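PDB 4FD7: putative arylalkylamine N-Acetyltransferase 7 from Aedes aegypti, which is a putative GNAT-family enzyme that probably transfers an acetyl group from acetyl-CoA to the amine nitrogen of arylalkylamines. Local coordinates for residues His16-Lys21 with Tyr31-Leu36; Ile121-Tyr126 with Asp217-Tyr222; Lys79-Asp84 with Val101-Val106; Met71-Ala76 with Phe117-Phe122. All blocks are in the same frame, centred on the assembly; numbering follows the deposited sequence.

Contact 1 of 4, residues His16-Lys21 with Tyr31-Leu36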
# COMPACT_ATOMS: atom_id res chain seq x y z
N HIS A 16 -7.83 -5.04 -13.78
CA HIS A 16 -8.04 -6.42 -13.37
C HIS A 16 -9.50 -6.67 -12.99
O HIS A 16 -10.17 -5.78 -12.46
CB HIS A 16 -7.13 -6.71 -12.17
CG HIS A 16 -7.20 -8.12 -11.66
ND1 HIS A 16 -7.03 -9.22 -12.47
CD2 HIS A 16 -7.40 -8.60 -10.41
CE1 HIS A 16 -7.12 -10.32 -11.74
NE2 HIS A 16 -7.35 -9.97 -10.49
N ARG A 17 -10.00 -7.86 -13.30
CA ARG A 17 -11.36 -8.25 -12.89
C ARG A 17 -11.32 -9.64 -12.28
O ARG A 17 -10.51 -10.47 -12.69
CB ARG A 17 -12.33 -8.23 -14.08
CG ARG A 17 -12.52 -6.86 -14.73
CD ARG A 17 -13.59 -6.93 -15.81
NE ARG A 17 -13.64 -5.74 -16.67
CZ ARG A 17 -14.36 -4.66 -16.41
NH1 ARG A 17 -15.09 -4.59 -15.30
NH2 ARG A 17 -14.35 -3.64 -17.25
N PHE A 18 -12.18 -9.89 -11.31
CA PHE A 18 -12.17 -11.18 -10.64
C PHE A 18 -13.51 -11.44 -9.98
O PHE A 18 -14.29 -10.51 -9.74
CB PHE A 18 -11.05 -11.20 -9.59
CG PHE A 18 -11.25 -10.22 -8.47
CD1 PHE A 18 -11.93 -10.58 -7.32
CD2 PHE A 18 -10.77 -8.92 -8.58
CE1 PHE A 18 -12.12 -9.67 -6.29
CE2 PHE A 18 -10.96 -8.00 -7.55
CZ PHE A 18 -11.62 -8.37 -6.41
N GLN A 19 -13.78 -12.70 -9.68
CA GLN A 19 -14.98 -13.07 -8.95
C GLN A 19 -14.69 -13.41 -7.49
O GLN A 19 -13.68 -14.04 -7.17
CB GLN A 19 -15.67 -14.25 -9.63
CG GLN A 19 -16.10 -13.97 -11.07
CD GLN A 19 -16.60 -15.22 -11.77
OE1 GLN A 19 -17.82 -15.41 -11.93
NE2 GLN A 19 -15.69 -16.08 -12.17
N ALA A 20 -15.60 -13.01 -6.62
CA ALA A 20 -15.49 -13.30 -5.20
C ALA A 20 -16.88 -13.26 -4.59
O ALA A 20 -17.85 -12.87 -5.24
CB ALA A 20 -14.58 -12.30 -4.53
N LYS A 21 -16.97 -13.69 -3.33
CA LYS A 21 -18.25 -13.75 -2.65
C LYS A 21 -18.87 -12.37 -2.56
O LYS A 21 -18.18 -11.37 -2.30
CB LYS A 21 -18.07 -14.36 -1.25
CG LYS A 21 -19.25 -15.18 -0.77
CD LYS A 21 -19.61 -16.26 -1.79
CE LYS A 21 -18.51 -17.31 -1.91
NZ LYS A 21 -18.56 -18.03 -3.22
N TYR A 31 -15.93 -8.16 -9.37
CA TYR A 31 -15.32 -6.95 -8.88
C TYR A 31 -14.30 -6.49 -9.92
O TYR A 31 -13.89 -7.27 -10.77
CB TYR A 31 -14.55 -7.21 -7.58
CG TYR A 31 -15.39 -7.64 -6.39
CD1 TYR A 31 -15.79 -6.71 -5.43
CD2 TYR A 31 -15.76 -8.96 -6.22
CE1 TYR A 31 -16.55 -7.10 -4.33
CE2 TYR A 31 -16.52 -9.36 -5.14
CZ TYR A 31 -16.91 -8.43 -4.19
OH TYR A 31 -17.66 -8.83 -3.10
N ARG A 32 -13.87 -5.24 -9.83
CA ARG A 32 -12.78 -4.77 -10.67
C ARG A 32 -11.80 -3.96 -9.84
O ARG A 32 -12.16 -3.40 -8.80
CB ARG A 32 -13.31 -3.92 -11.83
CG ARG A 32 -14.03 -2.65 -11.38
CD ARG A 32 -14.60 -1.90 -12.56
NE ARG A 32 -15.20 -0.63 -12.16
CZ ARG A 32 -16.44 -0.50 -11.70
NH1 ARG A 32 -17.23 -1.57 -11.58
NH2 ARG A 32 -16.90 0.69 -11.36
N VAL A 33 -10.56 -3.91 -10.32
CA VAL A 33 -9.54 -3.02 -9.79
C VAL A 33 -9.13 -2.07 -10.92
O VAL A 33 -8.82 -2.51 -12.04
CB VAL A 33 -8.29 -3.78 -9.32
CG1 VAL A 33 -7.35 -2.82 -8.55
CG2 VAL A 33 -8.67 -4.98 -8.45
N GLN A 34 -9.16 -0.77 -10.65
CA GLN A 34 -8.93 0.22 -11.69
C GLN A 34 -8.23 1.46 -11.16
O GLN A 34 -8.10 1.63 -9.95
CB GLN A 34 -10.26 0.66 -12.31
CG GLN A 34 -11.22 1.33 -11.31
CD GLN A 34 -12.33 2.11 -12.00
OE1 GLN A 34 -13.38 1.57 -12.32
NE2 GLN A 34 -12.09 3.39 -12.20
N ASP A 35 -7.78 2.32 -12.08
CA ASP A 35 -7.26 3.63 -11.70
C ASP A 35 -8.29 4.35 -10.84
O ASP A 35 -9.49 4.29 -11.12
CB ASP A 35 -6.99 4.51 -12.92
CG ASP A 35 -5.80 4.06 -13.72
OD1 ASP A 35 -4.77 3.66 -13.13
OD2 ASP A 35 -5.89 4.13 -14.97
N LEU A 36 -7.82 5.01 -9.79
CA LEU A 36 -8.70 5.78 -8.92
C LEU A 36 -9.07 7.09 -9.59
O LEU A 36 -8.18 7.92 -9.84
CB LEU A 36 -7.99 6.06 -7.59
CG LEU A 36 -8.75 6.97 -6.63
CD1 LEU A 36 -9.98 6.25 -6.08
CD2 LEU A 36 -7.85 7.45 -5.48
O HOH W 1 -15.09 -6.77 -13.00
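F18 and Y31 stand opposite each other on two antiparallel strands with their rings almost parallel, planes 9° apart, but slid so far past one another (centroids 5.3 Å apart) that they barely overlap. What covers a face of the F18 ring is the methylene of Y31: CB lies toward the rim, 3.4 Å from F18 CZ, in a CH-pi contact. F18 CG sits between the backbone N and the carbonyl carbon (chi1 64°), the position from which the ring extends to Y31. V33 CG2 adds a touch at the F18 ring edge, 3.9 Å from CE2. The Y31 ring passes A20, whose CB is 3.6 Å from CE2, and its hydroxyl then donates to the backbone carbonyl of K21, OH to O 2.7 Å, with K21 O in the plane of the ring. On the other face of the sheet R17 and R32 lie side by side and point the same way, their guanidinium planes 49° apart; R17 NH1 stays 3.9 Å from R32 CD. A water links R17 NH1 to Y31 O, and E93 forms a salt bridge with R17, which probably offsets the paired charges. R32 NE is held by Q34 OE1, lying in the guanidinium plane. Paired backbone bonds join H16 to V33 and F18 to Y31, and I164 and E167 of helix 164-170 pack on F18. This is a beta hairpin at the edge of the antiparallel GNAT sheet.

Contact 2 of 4, residues Ile121-Tyr126 with Asp217-Tyr222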
# COMPACT_ATOMS: atom_id res chain seq x y z
N ILE A 121 4.73 10.06 16.22
CA ILE A 121 4.11 8.81 15.82
C ILE A 121 4.32 8.50 14.32
O ILE A 121 4.87 7.45 13.96
CB ILE A 121 2.61 8.83 16.13
CG1 ILE A 121 2.37 8.64 17.64
CG2 ILE A 121 1.85 7.75 15.34
CD1 ILE A 121 0.91 8.89 18.05
N PHE A 122 3.87 9.40 13.44
CA PHE A 122 4.05 9.08 12.02
C PHE A 122 5.50 9.20 11.58
O PHE A 122 5.94 8.49 10.68
CB PHE A 122 3.10 9.82 11.08
CG PHE A 122 3.09 9.23 9.69
CD1 PHE A 122 2.43 8.03 9.46
CD2 PHE A 122 3.78 9.83 8.64
CE1 PHE A 122 2.43 7.43 8.19
CE2 PHE A 122 3.78 9.25 7.37
CZ PHE A 122 3.11 8.04 7.14
N GLN A 123 6.27 10.07 12.23
CA GLN A 123 7.67 10.16 11.85
C GLN A 123 8.35 8.82 12.11
O GLN A 123 9.16 8.36 11.30
CB GLN A 123 8.40 11.27 12.61
CG GLN A 123 9.81 11.48 12.09
CD GLN A 123 9.83 12.28 10.80
OE1 GLN A 123 9.32 13.40 10.75
NE2 GLN A 123 10.43 11.72 9.75
N ALA A 124 7.99 8.19 13.23
CA ALA A 124 8.50 6.87 13.55
C ALA A 124 8.03 5.83 12.55
O ALA A 124 8.81 4.98 12.12
CB ALA A 124 8.10 6.47 14.96
N ILE A 125 6.76 5.87 12.18
CA ILE A 125 6.29 4.87 11.21
C ILE A 125 7.02 5.01 9.86
O ILE A 125 7.58 4.05 9.31
CB ILE A 125 4.78 4.95 11.01
CG1 ILE A 125 4.08 4.54 12.31
CG2 ILE A 125 4.33 4.08 9.82
CD1 ILE A 125 2.61 4.88 12.36
N TYR A 126 7.00 6.23 9.35
CA TYR A 126 7.71 6.58 8.13
C TYR A 126 9.19 6.15 8.15
O TYR A 126 9.66 5.50 7.21
CB TYR A 126 7.62 8.09 7.93
CG TYR A 126 8.27 8.57 6.67
CD1 TYR A 126 9.55 9.11 6.68
CD2 TYR A 126 7.60 8.50 5.46
CE1 TYR A 126 10.15 9.55 5.52
CE2 TYR A 126 8.20 8.94 4.28
CZ TYR A 126 9.48 9.46 4.32
OH TYR A 126 10.10 9.92 3.17
N ASP A 217 16.53 1.05 16.59
CA ASP A 217 16.26 2.44 16.97
C ASP A 217 15.08 2.44 17.95
O ASP A 217 14.02 1.88 17.65
CB ASP A 217 15.93 3.28 15.71
CG ASP A 217 15.81 4.78 16.00
OD1 ASP A 217 15.15 5.18 16.98
OD2 ASP A 217 16.35 5.57 15.20
N GLN A 218 15.31 3.03 19.12
CA GLN A 218 14.31 3.27 20.17
C GLN A 218 12.97 3.82 19.69
O GLN A 218 11.92 3.54 20.29
CB GLN A 218 14.86 4.26 21.22
CG GLN A 218 15.93 3.72 22.14
CD GLN A 218 16.42 4.76 23.14
OE1 GLN A 218 17.61 5.09 23.18
NE2 GLN A 218 15.50 5.29 23.96
N ARG A 219 12.99 4.64 18.65
CA ARG A 219 11.75 5.25 18.17
C ARG A 219 10.86 4.21 17.51
O ARG A 219 9.64 4.39 17.41
CB ARG A 219 12.02 6.38 17.18
CG ARG A 219 12.63 7.63 17.79
CD ARG A 219 12.70 8.74 16.75
NE ARG A 219 13.61 8.41 15.65
CZ ARG A 219 13.25 8.41 14.37
NH1 ARG A 219 12.01 8.72 14.03
NH2 ARG A 219 14.14 8.11 13.43
N PHE A 220 11.47 3.13 17.05
CA PHE A 220 10.77 2.11 16.28
C PHE A 220 10.13 1.09 17.20
O PHE A 220 10.35 -0.11 17.05
CB PHE A 220 11.71 1.37 15.33
CG PHE A 220 12.47 2.26 14.37
CD1 PHE A 220 12.18 3.61 14.23
CD2 PHE A 220 13.47 1.71 13.57
CE1 PHE A 220 12.89 4.41 13.33
CE2 PHE A 220 14.19 2.50 12.67
CZ PHE A 220 13.89 3.86 12.56
N ASN A 221 9.34 1.58 18.16
CA ASN A 221 8.73 0.74 19.18
C ASN A 221 7.23 0.57 18.91
O ASN A 221 6.52 1.57 18.73
CB ASN A 221 8.93 1.39 20.56
CG ASN A 221 8.76 0.42 21.70
OD1 ASN A 221 9.69 -0.30 22.06
ND2 ASN A 221 7.56 0.41 22.29
N TYR A 222 6.75 -0.67 18.89
CA TYR A 222 5.38 -0.98 18.49
C TYR A 222 4.74 -1.91 19.49
O TYR A 222 4.76 -3.13 19.31
CB TYR A 222 5.35 -1.57 17.08
CG TYR A 222 5.84 -0.56 16.08
CD1 TYR A 222 4.96 0.33 15.48
CD2 TYR A 222 7.19 -0.46 15.77
CE1 TYR A 222 5.40 1.28 14.58
CE2 TYR A 222 7.65 0.50 14.87
CZ TYR A 222 6.75 1.36 14.29
OH TYR A 222 7.20 2.31 13.39
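The methyl of A124 rests against a backbone carbonyl, CB 3.6 Å from R219 O, where helix residues 121-126 meet segment 217-222, which has no regular secondary structure. Two longer side chains reach the helix beside this methyl group. R219, bent at chi3 (-65°), runs beside Q123 and points the same way, with the guanidinium and amide planes 53° apart; its NH1 comes within 4.0 Å of both Q123 CG and A124 CA, and goes on to a salt bridge with D127, one turn along the helix. Y222 brings its hydroxyl to the helix backbone, OH 3.5 Å from I125 CA, while I125 CG1 meets the ring at its edge. That hydroxyl is hydrogen-bonded to T128 OG1, and K62 makes a cation-pi contact with the Y222 ring. Within the loop, F220 CE1 lies over one face of the R219 guanidinium, and D217 CB rests over the centre of the F220 ring. D217 OD1 accepts from R219 N at 2.8 Å, and F220 N bonds to D217 O at 2.9 Å. D217-F220 thus forms an Asx turn overlapping a type I beta turn, followed by an inverse gamma turn centred on F220, laid against the flank of helix 120-136.

Contact 3 of 4, residues Lys79-Asp84 with Val101-Val106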
# COMPACT_ATOMS: atom_id res chain seq x y z
N LYS A 79 -2.27 12.67 0.11
CA LYS A 79 -2.71 13.74 -0.77
C LYS A 79 -1.60 14.20 -1.71
O LYS A 79 -1.89 14.55 -2.86
CB LYS A 79 -3.30 14.93 0.00
CG LYS A 79 -4.69 14.63 0.54
CD LYS A 79 -5.40 15.86 1.07
CE LYS A 79 -6.76 15.46 1.60
NZ LYS A 79 -7.56 16.64 2.01
N ALA A 80 -0.36 14.18 -1.24
CA ALA A 80 0.76 14.48 -2.14
C ALA A 80 0.95 13.39 -3.19
O ALA A 80 1.41 13.68 -4.31
CB ALA A 80 2.06 14.69 -1.36
N MET A 81 0.62 12.15 -2.84
CA MET A 81 0.82 11.03 -3.78
C MET A 81 -0.24 10.89 -4.88
O MET A 81 0.08 10.51 -6.00
CB MET A 81 0.89 9.71 -3.02
CG MET A 81 2.09 9.58 -2.07
SD MET A 81 1.92 8.14 -1.02
CE MET A 81 2.01 6.83 -2.23
N LEU A 82 -1.50 11.17 -4.55
CA LEU A 82 -2.62 10.92 -5.48
C LEU A 82 -2.48 11.50 -6.89
O LEU A 82 -2.85 10.82 -7.85
CB LEU A 82 -3.95 11.37 -4.86
CG LEU A 82 -4.40 10.56 -3.65
CD1 LEU A 82 -5.40 11.36 -2.83
CD2 LEU A 82 -5.01 9.25 -4.09
N PRO A 83 -1.95 12.74 -7.03
CA PRO A 83 -1.84 13.31 -8.38
C PRO A 83 -0.90 12.57 -9.31
O PRO A 83 -0.85 12.95 -10.49
CB PRO A 83 -1.27 14.71 -8.12
CG PRO A 83 -1.66 15.03 -6.73
CD PRO A 83 -1.59 13.73 -6.00
N ASP A 84 -0.14 11.59 -8.82
CA ASP A 84 0.72 10.82 -9.70
C ASP A 84 -0.13 9.89 -10.56
O ASP A 84 0.37 9.32 -11.52
CB ASP A 84 1.76 10.01 -8.91
CG ASP A 84 2.75 10.90 -8.15
OD1 ASP A 84 2.80 12.12 -8.44
OD2 ASP A 84 3.48 10.39 -7.28
N VAL A 101 -8.76 0.23 -1.41
CA VAL A 101 -7.92 1.20 -2.10
C VAL A 101 -6.45 0.97 -1.72
O VAL A 101 -6.15 0.46 -0.65
CB VAL A 101 -8.42 2.68 -1.88
CG1 VAL A 101 -8.73 2.96 -0.44
CG2 VAL A 101 -7.44 3.70 -2.42
N ASN A 102 -5.55 1.27 -2.65
CA ASN A 102 -4.11 1.11 -2.43
C ASN A 102 -3.52 2.41 -2.95
O ASN A 102 -3.59 2.69 -4.15
CB ASN A 102 -3.57 -0.07 -3.26
CG ASN A 102 -2.33 -0.73 -2.64
OD1 ASN A 102 -1.89 -1.78 -3.12
ND2 ASN A 102 -1.75 -0.13 -1.61
N ILE A 103 -2.97 3.22 -2.05
CA ILE A 103 -2.34 4.47 -2.46
C ILE A 103 -0.91 4.18 -2.89
O ILE A 103 -0.10 3.68 -2.10
CB ILE A 103 -2.37 5.53 -1.33
CG1 ILE A 103 -3.80 5.74 -0.85
CG2 ILE A 103 -1.77 6.84 -1.81
CD1 ILE A 103 -4.71 6.39 -1.89
N LEU A 104 -0.59 4.47 -4.15
CA LEU A 104 0.67 4.06 -4.73
C LEU A 104 1.43 5.26 -5.29
O LEU A 104 0.82 6.27 -5.70
CB LEU A 104 0.45 3.06 -5.88
CG LEU A 104 -0.41 1.79 -5.73
CD1 LEU A 104 -0.38 1.00 -7.02
CD2 LEU A 104 0.05 0.92 -4.60
N ASP A 105 2.75 5.16 -5.32
CA ASP A 105 3.53 6.09 -6.14
C ASP A 105 4.79 5.41 -6.65
O ASP A 105 4.98 4.23 -6.42
CB ASP A 105 3.83 7.40 -5.41
CG ASP A 105 4.79 7.24 -4.25
OD1 ASP A 105 5.23 6.11 -3.95
OD2 ASP A 105 5.10 8.27 -3.62
N VAL A 106 5.66 6.15 -7.34
CA VAL A 106 6.88 5.53 -7.85
C VAL A 106 8.10 5.97 -7.04
O VAL A 106 8.32 7.16 -6.84
CB VAL A 106 7.05 5.80 -9.35
CG1 VAL A 106 8.38 5.24 -9.88
CG2 VAL A 106 5.87 5.19 -10.12
O HOH W 2 -0.98 7.86 -6.92
O HOH W 3 4.59 10.73 -4.82
O HOH W 4 4.90 8.73 -8.40
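The D105 carboxylate carries the methyl of M81 over one face: CE is 3.5 Å from D105 CG and 3.7 Å from both OD1 and OD2. The M81 chain bends at chi3 (65°), which turns CE onto that face, and the two side chains cross at about a right angle. D84 lies beside D105 and points the same way, their carboxylate planes 20° apart, with D84 OD2 3.5 Å from D105 CB. The two OD2 atoms stay 4.5 Å apart, like charges with a water between them that probably eases the repulsion. A second water accepts from V106 N and donates to D84 OD2, and a third donates to both M81 O and L104 O, so solvent bridges the two backbones where no direct hydrogen bond does. Deeper in, contacts are apolar: I103 CG2 is 3.8 Å from M81 CE, and I103 CD1 is 3.6 Å from L82 CD2. L82 also packs on F41 and I45 of helix 41-55, and M81 on M151 of the adjoining strand. The D84 N bond to M81 O belongs to the 3-10 segment 82-84. Here the end of helix 68-81 packs on strand 98-108 of the five-stranded sheet, the helix-on-sheet layering of the GNAT fold.

Contact 4 of 4, residues Met71-Ala76 with Phe117-Phe122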
# COMPACT_ATOMS: atom_id res chain seq x y z
N MET A 71 -2.68 11.55 12.12
CA MET A 71 -3.61 11.44 11.00
C MET A 71 -3.37 12.54 9.97
O MET A 71 -3.39 12.29 8.75
CB MET A 71 -5.05 11.47 11.51
CG MET A 71 -5.46 10.21 12.24
SD MET A 71 -5.38 8.76 11.16
CE MET A 71 -6.57 9.25 9.93
N GLY A 72 -3.11 13.75 10.45
CA GLY A 72 -2.80 14.86 9.56
C GLY A 72 -1.55 14.59 8.74
O GLY A 72 -1.48 14.96 7.57
N ASP A 73 -0.56 13.94 9.36
CA ASP A 73 0.64 13.54 8.65
C ASP A 73 0.33 12.58 7.52
O ASP A 73 0.69 12.82 6.35
CB ASP A 73 1.68 12.89 9.57
CG ASP A 73 2.39 13.88 10.47
OD1 ASP A 73 2.59 15.04 10.05
OD2 ASP A 73 2.76 13.48 11.59
N VAL A 74 -0.30 11.45 7.86
CA VAL A 74 -0.48 10.45 6.82
C VAL A 74 -1.38 10.97 5.69
O VAL A 74 -1.13 10.72 4.50
CB VAL A 74 -0.94 9.10 7.40
CG1 VAL A 74 -2.38 9.18 7.91
CG2 VAL A 74 -0.72 7.99 6.39
N VAL A 75 -2.40 11.74 6.05
CA VAL A 75 -3.27 12.33 5.03
C VAL A 75 -2.52 13.32 4.13
O VAL A 75 -2.73 13.36 2.91
CB VAL A 75 -4.50 13.01 5.65
CG1 VAL A 75 -5.31 13.70 4.58
CG2 VAL A 75 -5.36 12.00 6.37
N ALA A 76 -1.65 14.14 4.73
CA ALA A 76 -0.83 15.04 3.92
C ALA A 76 -0.02 14.24 2.89
O ALA A 76 0.03 14.60 1.69
CB ALA A 76 0.08 15.87 4.79
N PHE A 117 7.64 15.11 9.42
CA PHE A 117 6.24 15.12 9.80
C PHE A 117 6.10 15.79 11.16
O PHE A 117 7.08 15.99 11.87
CB PHE A 117 5.73 13.68 9.84
CG PHE A 117 5.71 13.02 8.48
CD1 PHE A 117 4.64 13.22 7.62
CD2 PHE A 117 6.76 12.23 8.06
CE1 PHE A 117 4.62 12.62 6.35
CE2 PHE A 117 6.76 11.62 6.80
CZ PHE A 117 5.68 11.82 5.95
N ASN A 118 4.87 16.14 11.50
CA ASN A 118 4.59 16.86 12.74
C ASN A 118 4.57 15.94 13.94
O ASN A 118 5.01 16.33 15.04
CB ASN A 118 3.27 17.61 12.60
CG ASN A 118 3.28 18.56 11.41
OD1 ASN A 118 4.16 19.42 11.31
ND2 ASN A 118 2.34 18.37 10.49
N SER A 119 4.08 14.73 13.74
CA SER A 119 3.88 13.80 14.86
C SER A 119 5.07 12.87 15.06
O SER A 119 5.59 12.31 14.09
CB SER A 119 2.63 12.96 14.63
OG SER A 119 2.86 11.98 13.63
N ALA A 120 5.48 12.68 16.31
CA ALA A 120 6.48 11.67 16.61
C ALA A 120 6.03 10.33 16.06
O ALA A 120 6.84 9.58 15.51
CB ALA A 120 6.71 11.56 18.11
N ILE A 121 4.73 10.06 16.22
CA ILE A 121 4.11 8.81 15.82
C ILE A 121 4.32 8.50 14.32
O ILE A 121 4.87 7.45 13.96
CB ILE A 121 2.61 8.83 16.13
CG1 ILE A 121 2.37 8.64 17.64
CG2 ILE A 121 1.85 7.75 15.34
CD1 ILE A 121 0.91 8.89 18.05
N PHE A 122 3.87 9.40 13.44
CA PHE A 122 4.05 9.08 12.02
C PHE A 122 5.50 9.20 11.58
O PHE A 122 5.94 8.49 10.68
CB PHE A 122 3.10 9.82 11.08
CG PHE A 122 3.09 9.23 9.69
CD1 PHE A 122 2.43 8.03 9.46
CD2 PHE A 122 3.78 9.83 8.64
CE1 PHE A 122 2.43 7.43 8.19
CE2 PHE A 122 3.78 9.25 7.37
CZ PHE A 122 3.11 8.04 7.14
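D73 OD2 is gripped twice by S119: the hydroxyl OG donates to it at 2.5 Å, nearly in line with the C-O bond, and the S119 backbone N meets its syn lone pair at 2.8 Å. S119 is the N-cap of helix 120-136, and its OG in turn accepts from F122 N at 2.8 Å, so one hydroxyl both caps the helix and ties it to helix 68-81. Chi1 of 74° sets OG between the backbone N and the carbonyl carbon, where it meets both partners. The other carboxylate oxygen, D73 OD1, takes N118 N at 2.9 Å, on the syn side though 22° out of the carboxylate plane. With three donors and the start of a helix close by, the buried carboxylate would be favoured in its charged form. Around it the packing is aromatic. D73 OD1 also lies at the edge of the F117 ring, in its plane, while D73 CB is 3.6 Å from F117 CD1 and 3.7 Å from F122 CB. The two phenylalanines meet edge to face, F122 CD2 standing over the centre of the F117 ring. Y126, one turn further along, packs on F117 as well, and Q123 OE1 accepts from F117 N. V74 crosses F122 at about a right angle, its CB over one ring face 4.2 Å from the centroid and its CG2 3.7 Å from F122 CE1.

From the N terminus, contact 1 closes first, a short hairpin between strands 14-21 and 28-35 at the edge of the five-stranded sheet. The chain then builds helices 41-55, 57-62 and 68-81. Contact 4 opens on the last of these and shuts at the start of helix 120-136; contact 3 lies wholly within that interval, joining the far end of helix 68-81 to strand 98-108. Contact 2 begins where contact 4 ends, shares I121 and F122 with it, and spans 90 residues to the loop before strand 229-236. Contacts 1 and 3 touch through L36 and L82, whereas contacts 1 and 2 lie on opposite sides of the chain's centre.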